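Local coordinates for carboxylesterase (Ferroplasma acidiphilum, PDB 3WJ2) that hydrolyses carboxylic esters as a carboxylesterase of the alpha/beta-hydrolase fold, adapted to work at low pH, at the interface of chains A and B. Coordinates in Å, arbitrary orientation; residue numbers count along the deposited sequence, not the author numbering. Chains: chain A/B, Carboxylesterase.

The interface of chains A and B. Residues chain A 273-277; chain B 273-275, 277.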
# COMPACT_ATOMS: atom_id res chain seq x y z
N GLY A 273 1.40 17.80 3.95
CA GLY A 273 1.42 16.98 2.72
C GLY A 273 0.05 16.40 2.48
O GLY A 273 -0.63 15.85 3.39
N ILE A 274 -0.41 16.55 1.20
CA ILE A 274 -1.68 15.95 0.79
C ILE A 274 -1.52 15.14 -0.44
O ILE A 274 -0.79 15.60 -1.32
CB ILE A 274 -2.83 16.98 0.57
CG1 ILE A 274 -2.31 18.05 -0.33
CG2 ILE A 274 -3.25 17.53 1.96
CD1 ILE A 274 -3.52 19.03 -0.82
N ARG A 275 -2.11 13.96 -0.42
CA ARG A 275 -2.18 13.08 -1.64
C ARG A 275 -3.55 13.29 -2.26
O ARG A 275 -4.56 13.07 -1.62
CB ARG A 275 -2.02 11.60 -1.23
CG ARG A 275 -2.17 10.64 -2.47
CD ARG A 275 -2.42 9.22 -2.04
NE ARG A 275 -1.18 8.64 -1.46
CZ ARG A 275 -1.02 7.31 -1.40
NH1 ARG A 275 -2.04 6.48 -1.65
NH2 ARG A 275 0.12 6.82 -1.01
N GLY A 276 -3.55 13.62 -3.53
CA GLY A 276 -4.86 13.77 -4.26
C GLY A 276 -5.39 12.44 -4.74
O GLY A 276 -4.71 11.76 -5.50
N ILE A 277 -6.54 12.08 -4.28
CA ILE A 277 -7.14 10.73 -4.49
C ILE A 277 -7.61 10.72 -5.99
O ILE A 277 -8.33 11.60 -6.42
CB ILE A 277 -8.28 10.46 -3.50
CG1 ILE A 277 -7.63 10.29 -2.10
CG2 ILE A 277 -8.96 9.13 -3.93
CD1 ILE A 277 -8.61 10.34 -0.94
N GLY B 273 -10.90 14.41 -3.27
CA GLY B 273 -10.51 13.67 -2.02
C GLY B 273 -9.01 13.89 -1.81
O GLY B 273 -8.14 13.83 -2.72
N ILE B 274 -8.66 14.18 -0.53
CA ILE B 274 -7.24 14.35 -0.17
C ILE B 274 -6.93 13.50 1.05
O ILE B 274 -7.76 13.39 1.94
CB ILE B 274 -6.84 15.84 0.13
CG1 ILE B 274 -7.85 16.40 1.10
CG2 ILE B 274 -6.80 16.64 -1.18
CD1 ILE B 274 -7.39 17.89 1.67
N ARG B 275 -5.76 12.84 1.00
CA ARG B 275 -5.28 12.06 2.16
C ARG B 275 -4.23 12.93 2.79
O ARG B 275 -3.28 13.35 2.16
CB ARG B 275 -4.61 10.77 1.61
CG ARG B 275 -3.94 10.04 2.82
CD ARG B 275 -2.97 8.87 2.32
NE ARG B 275 -3.71 7.78 1.78
CZ ARG B 275 -3.18 6.55 1.56
NH1 ARG B 275 -1.83 6.43 1.84
NH2 ARG B 275 -3.92 5.56 1.08
N ILE B 277 -1.02 13.41 4.72
CA ILE B 277 0.19 12.58 4.92
C ILE B 277 0.62 12.72 6.38
O ILE B 277 0.73 13.86 6.90
CB ILE B 277 1.26 13.03 3.93
CG1 ILE B 277 0.79 12.59 2.49
CG2 ILE B 277 2.57 12.23 4.31
CD1 ILE B 277 1.52 13.30 1.31
O HOH W 1 -9.63 14.02 -5.77
O HOH W 2 0.63 16.60 6.39
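A:Arg275 and B:Arg275 pair at the centre of an antiparallel edge-strand interface, where strand 271-276 of each copy meets its twin and extends the beta-sheet from one subunit into the other; it joins two of the four copies of the deposited assembly, and whether this pairing persists in solution the structure alone does not show. The evidence for pairing is a two-fold ladder. A:Arg275 N donates to B:Arg275 O at 2.9 Å and B:Arg275 N returns the bond to A:Arg275 O, both in the carbonyl planes. At the ladder's ends B:Ile277 N reaches A:Gly273 O at 2.8 Å, well above that carbonyl's plane, and A:Ile277 N makes the twin bond to B:Gly273 O, tilted 35° from the plane of its own acceptor carbonyl. Water 2 lies 2.8 Å from both A:Gly273 N and B:Ile277 O and links them, and water 1 makes the twin bridge.

The arginine side chains leave the same face of the sheet and run side by side. With CG anti to the backbone N (A:Arg275 chi1 177°) and a bend at chi3 (-71°), each chain brings its NH1 over the rim of the other's guanidinium; the planes are nearly parallel, stacked and offset, with CZ of A:Arg275 and CZ of B:Arg275 3.8 Å apart. Two stacked, probably positive groups are likely to repel each other. An alanine at A:Arg275 would probably leave the guanidinium of B:Arg275 without its stacking mate and freer to turn.

On the opposite face the isoleucines cross, CD1 of A:Ile274 meeting CG2 of B:Ile274 at 4.1 Å. Beside the end bonds, the delta-methyl of B:Ile277 packs against the glycine backbone, its CD1 3.9 Å from CA of A:Gly273.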